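Local coordinates for putative restriction endonuclease domain-containing protein (Anabaena variabilis, PDB 3OT2), which is of unknown function but probably acts as a nuclease, being a Uma2-family (DUF820) member of the PD-(D/E)XK restriction endonuclease clan, at residues Glu26-Pro36 / Ser114-Asn125. Numbering follows the deposited sequence.
With EDO (1,2-ethanediol), chain G; EDO (1,2-ethanediol), chain K.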
loop_
_atom_site.group_PDB
_atom_site.type_symbol
_atom_site.label_atom_id
_atom_site.label_comp_id
_atom_site.label_asym_id
_atom_site.label_seq_id
_atom_site.Cartn_x
_atom_site.Cartn_y
_atom_site.Cartn_z
ATOM N N GLU A 26 -10.843 16.492 -3.167
ATOM C CA GLU A 26 -9.867 16.073 -4.152
ATOM C C GLU A 26 -10.585 15.619 -5.399
ATOM O O GLU A 26 -11.733 15.162 -5.325
ATOM C CB GLU A 26 -8.969 14.954 -3.608
ATOM C CG GLU A 26 -8.145 15.367 -2.404
ATOM C CD GLU A 26 -7.131 14.338 -1.937
ATOM O OE1 GLU A 26 -7.544 13.206 -1.610
ATOM O OE2 GLU A 26 -5.932 14.673 -1.839
ATOM N N TYR A 27 -9.932 15.788 -6.546
ATOM C CA TYR A 27 -10.433 15.342 -7.847
ATOM C C TYR A 27 -9.475 14.246 -8.316
ATOM O O TYR A 27 -8.329 14.529 -8.689
ATOM C CB TYR A 27 -10.558 16.513 -8.834
ATOM C CG TYR A 27 -11.066 16.108 -10.200
ATOM C CD1 TYR A 27 -12.431 16.055 -10.473
ATOM C CD2 TYR A 27 -10.182 15.818 -11.235
ATOM C CE1 TYR A 27 -12.906 15.702 -11.739
ATOM C CE2 TYR A 27 -10.643 15.465 -12.501
ATOM C CZ TYR A 27 -12.006 15.420 -12.751
ATOM O OH TYR A 27 -12.451 15.046 -13.994
ATOM N N ILE A 28 -9.920 12.978 -8.185
ATOM C CA ILE A 28 -9.105 11.795 -8.468
ATOM C C ILE A 28 -9.832 10.903 -9.437
ATOM O O ILE A 28 -10.945 10.465 -9.142
ATOM C CB ILE A 28 -8.766 11.025 -7.163
ATOM C CG1 ILE A 28 -8.191 11.954 -6.063
ATOM C CG2 ILE A 28 -7.810 9.856 -7.467
ATOM C CD1 ILE A 28 -8.397 11.462 -4.670
ATOM N N GLU A 29 -9.198 10.623 -10.585
ATOM C CA GLU A 29 -9.733 9.735 -11.633
ATOM C C GLU A 29 -11.165 10.145 -12.045
ATOM O O GLU A 29 -12.035 9.292 -12.242
ATOM C CB GLU A 29 -9.686 8.263 -11.167
ATOM C CG GLU A 29 -8.275 7.787 -10.845
ATOM C CD GLU A 29 -8.129 6.379 -10.310
ATOM O OE1 GLU A 29 -9.059 5.906 -9.616
ATOM O OE2 GLU A 29 -7.046 5.781 -10.507
ATOM N N GLY A 30 -11.394 11.451 -12.139
ATOM C CA GLY A 30 -12.681 12.020 -12.528
ATOM C C GLY A 30 -13.740 12.090 -11.443
ATOM O O GLY A 30 -14.850 12.546 -11.713
ATOM N N LYS A 31 -13.410 11.651 -10.209
ATOM C CA LYS A 31 -14.335 11.622 -9.073
ATOM C C LYS A 31 -13.965 12.671 -8.030
ATOM O O LYS A 31 -12.782 12.951 -7.818
ATOM C CB LYS A 31 -14.340 10.235 -8.402
ATOM C CG LYS A 31 -14.651 9.061 -9.333
ATOM C CD LYS A 31 -14.276 7.724 -8.683
ATOM C CE LYS A 31 -14.290 6.562 -9.649
ATOM N NZ LYS A 31 -13.081 6.527 -10.521
ATOM N N ILE A 32 -14.980 13.238 -7.375
ATOM C CA ILE A 32 -14.775 14.210 -6.307
ATOM C C ILE A 32 -14.857 13.446 -4.981
ATOM O O ILE A 32 -15.885 12.813 -4.698
ATOM C CB ILE A 32 -15.760 15.405 -6.376
ATOM C CG1 ILE A 32 -15.641 16.147 -7.725
ATOM C CG2 ILE A 32 -15.525 16.352 -5.190
ATOM C CD1 ILE A 32 -16.746 17.207 -8.012
ATOM N N ILE A 33 -13.756 13.440 -4.221
ATOM C CA ILE A 33 -13.678 12.749 -2.938
ATOM C C ILE A 33 -13.226 13.743 -1.884
ATOM O O ILE A 33 -12.151 14.348 -1.999
ATOM C CB ILE A 33 -12.766 11.480 -2.948
ATOM C CG1 ILE A 33 -13.136 10.502 -4.089
ATOM C CG2 ILE A 33 -12.808 10.761 -1.572
ATOM C CD1 ILE A 33 -12.005 9.619 -4.557
ATOM N N GLN A 34 -14.048 13.901 -0.852
ATOM C CA GLN A 34 -13.742 14.790 0.259
ATOM C C GLN A 34 -12.771 14.102 1.202
ATOM O O GLN A 34 -12.917 12.906 1.459
ATOM C CB GLN A 34 -15.025 15.178 0.971
ATOM C CG GLN A 34 -14.878 16.417 1.834
ATOM C CD GLN A 34 -16.185 16.920 2.394
ATOM O OE1 GLN A 34 -17.239 16.278 2.298
ATOM N NE2 GLN A 34 -16.133 18.096 2.989
ATOM N N LYS A 35 -11.772 14.851 1.708
ATOM C CA LYS A 35 -10.760 14.336 2.639
ATOM C C LYS A 35 -11.405 13.965 3.993
ATOM O O LYS A 35 -12.498 14.451 4.271
ATOM C CB LYS A 35 -9.642 15.384 2.854
ATOM C CG LYS A 35 -8.594 15.414 1.755
ATOM C CD LYS A 35 -7.439 16.358 2.107
ATOM C CE LYS A 35 -6.573 15.825 3.236
ATOM N NZ LYS A 35 -5.302 16.573 3.358
ATOM N N PRO A 36 -10.773 13.116 4.850
ATOM C CA PRO A 36 -11.417 12.789 6.135
ATOM C C PRO A 36 -11.426 13.976 7.098
ATOM O O PRO A 36 -10.660 14.933 6.947
ATOM C CB PRO A 36 -10.571 11.621 6.683
ATOM C CG PRO A 36 -9.337 11.651 5.975
ATOM C CD PRO A 36 -9.492 12.389 4.695
ATOM N N SER A 114 -5.813 8.241 9.051
ATOM C CA SER A 114 -6.742 8.542 10.141
ATOM C C SER A 114 -7.894 7.541 9.978
ATOM O O SER A 114 -7.997 6.948 8.899
ATOM C CB SER A 114 -7.171 10.010 10.140
ATOM O OG SER A 114 -7.724 10.441 8.915
ATOM N N PRO A 115 -8.684 7.218 11.030
ATOM C CA PRO A 115 -9.713 6.163 10.888
ATOM C C PRO A 115 -10.619 6.217 9.640
ATOM O O PRO A 115 -10.941 5.153 9.105
ATOM C CB PRO A 115 -10.565 6.344 12.144
ATOM C CG PRO A 115 -9.631 6.906 13.155
ATOM C CD PRO A 115 -8.654 7.759 12.408
ATOM N N ASP A 116 -11.047 7.413 9.183
ATOM C CA ASP A 116 -11.983 7.488 8.060
ATOM C C ASP A 116 -11.300 7.613 6.684
ATOM O O ASP A 116 -11.986 7.663 5.667
ATOM C CB ASP A 116 -12.946 8.662 8.293
ATOM C CG ASP A 116 -13.831 8.472 9.520
ATOM O OD1 ASP A 116 -14.259 7.317 9.778
ATOM O OD2 ASP A 116 -14.088 9.478 10.228
ATOM N N GLN A 117 -9.961 7.630 6.650
ATOM C CA GLN A 117 -9.197 7.762 5.422
ATOM C C GLN A 117 -9.193 6.452 4.632
ATOM O O GLN A 117 -9.177 5.370 5.217
ATOM C CB GLN A 117 -7.745 8.214 5.754
ATOM C CG GLN A 117 -6.837 8.579 4.556
ATOM C CD GLN A 117 -7.405 9.634 3.616
ATOM O OE1 GLN A 117 -8.451 9.448 3.006
ATOM N NE2 GLN A 117 -6.662 10.704 3.352
ATOM N N SER A 118 -9.224 6.548 3.297
ATOM C CA SER A 118 -9.098 5.373 2.434
ATOM C C SER A 118 -7.613 5.181 2.150
ATOM O O SER A 118 -7.016 6.009 1.466
ATOM C CB SER A 118 -9.893 5.540 1.139
ATOM O OG SER A 118 -9.487 4.563 0.188
ATOM N N GLN A 119 -7.000 4.118 2.709
ATOM C CA GLN A 119 -5.592 3.794 2.480
ATOM C C GLN A 119 -5.345 3.492 0.979
ATOM O O GLN A 119 -4.286 3.827 0.457
ATOM C CB GLN A 119 -5.172 2.613 3.356
ATOM C CG GLN A 119 -3.669 2.313 3.278
ATOM C CD GLN A 119 -3.175 1.446 4.405
ATOM O OE1 GLN A 119 -3.880 1.207 5.383
ATOM N NE2 GLN A 119 -1.939 1.002 4.315
ATOM N N THR A 120 -6.334 2.889 0.279
ATOM C CA THR A 120 -6.207 2.612 -1.158
ATOM C C THR A 120 -6.108 3.948 -1.911
ATOM O O THR A 120 -5.192 4.105 -2.695
ATOM C CB THR A 120 -7.354 1.733 -1.619
ATOM O OG1 THR A 120 -7.102 0.422 -1.114
ATOM C CG2 THR A 120 -7.506 1.671 -3.147
ATOM N N LYS A 121 -7.012 4.907 -1.638
ATOM C CA LYS A 121 -7.006 6.224 -2.282
ATOM C C LYS A 121 -5.662 6.938 -2.059
ATOM O O LYS A 121 -5.089 7.472 -3.012
ATOM C CB LYS A 121 -8.164 7.091 -1.754
ATOM C CG LYS A 121 -8.191 8.522 -2.275
ATOM C CD LYS A 121 -9.212 9.387 -1.536
ATOM C CE LYS A 121 -8.679 9.816 -0.185
ATOM N NZ LYS A 121 -9.714 10.479 0.665
ATOM N N VAL A 122 -5.160 6.923 -0.815
ATOM C CA VAL A 122 -3.894 7.559 -0.428
ATOM C C VAL A 122 -2.730 6.957 -1.197
ATOM O O VAL A 122 -1.873 7.707 -1.672
ATOM C CB VAL A 122 -3.681 7.452 1.109
ATOM C CG1 VAL A 122 -2.235 7.708 1.475
ATOM C CG2 VAL A 122 -4.571 8.439 1.832
ATOM N N THR A 123 -2.688 5.609 -1.312
ATOM C CA THR A 123 -1.617 4.906 -2.042
ATOM C C THR A 123 -1.665 5.317 -3.514
ATOM O O THR A 123 -0.622 5.656 -4.063
ATOM C CB THR A 123 -1.715 3.390 -1.838
ATOM O OG1 THR A 123 -1.563 3.167 -0.449
ATOM C CG2 THR A 123 -0.617 2.652 -2.550
ATOM N N LYS A 124 -2.868 5.355 -4.118
ATOM C CA LYS A 124 -3.024 5.810 -5.508
ATOM C C LYS A 124 -2.504 7.251 -5.662
ATOM O O LYS A 124 -1.834 7.548 -6.645
ATOM C CB LYS A 124 -4.487 5.764 -5.955
ATOM C CG LYS A 124 -5.082 4.381 -6.128
ATOM C CD LYS A 124 -6.518 4.558 -6.548
ATOM C CE LYS A 124 -7.233 3.258 -6.614
ATOM N NZ LYS A 124 -8.601 3.438 -7.166
ATOM N N ASN A 125 -2.844 8.141 -4.715
ATOM C CA ASN A 125 -2.402 9.544 -4.749
ATOM C C ASN A 125 -0.881 9.648 -4.683
ATOM O O ASN A 125 -0.295 10.409 -5.454
ATOM C CB ASN A 125 -3.047 10.361 -3.613
ATOM C CG ASN A 125 -4.496 10.706 -3.884
ATOM O OD1 ASN A 125 -5.002 10.589 -5.017
ATOM N ND2 ASN A 125 -5.197 11.153 -2.857
HETATM C C1 EDO G . -9.934 6.434 -5.119
HETATM O O1 EDO G . -9.708 5.016 -5.024
HETATM C C2 EDO G . -9.900 6.848 -6.585
HETATM O O2 EDO G . -11.217 7.189 -7.059
HETATM C C1 EDO K . -0.122 0.308 1.002
HETATM O O1 EDO K . -0.921 1.252 1.707
HETATM C C2 EDO K . -0.934 -0.281 -0.157
HETATM O O2 EDO K . -2.011 -1.075 0.344
HETATM O O HOH W 1 -6.584 12.378 0.809
HETATM O O HOH W 2 -10.133 12.878 -0.596
HETATM O O HOH W 3 -11.946 10.467 2.862
#
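P36 and Q117, 5.5 Å apart at their CA atoms, join the loops next to a beta hairpin (strands 26-28 and 31-34, type I' turn) and helix 119-125 of the PDDEXK-clan domain. The hairpin itself stands off the helix: the axes of strand 26-28 and the helix cross at 76° with a closest approach of 11.0 Å, a gap that side chains bridge. S118 is the N-cap of helix 119-125, its OG accepting from K121 N. The ring of P36 crosses the Q117 side chain at a slant, P36 CD 3.5 Å from Q117 OE1, and its CG also touches S114 OG. Q117 bends at chi2 (55°), which turns OE1 back to accept from S118 N and K121 NZ, both on lone pairs in the carbonyl plane. K121 reaches toward the hairpin and runs past I33 in the opposite direction, its CG 3.8 Å from I28 CD1 and its CD against I33 CG2. E26 OE1 stands 4.2 Å from K121 NZ, beyond a salt bridge; one water joins the two atoms and also donates to I33 O, while another links E26 OE1 to Q117 NE2. E26 OE2 is held by V79 N. Near the turn, E29 OE1 forms a 3.5 Å salt bridge with K124 NZ, which also pairs with D160 of the second subunit, so this end of the contact borders the dimer interface. N125 sets its amide at 88° to the E26 carboxylate, and N125 ND2 donates only weakly to E26 OE1 (3.4 Å).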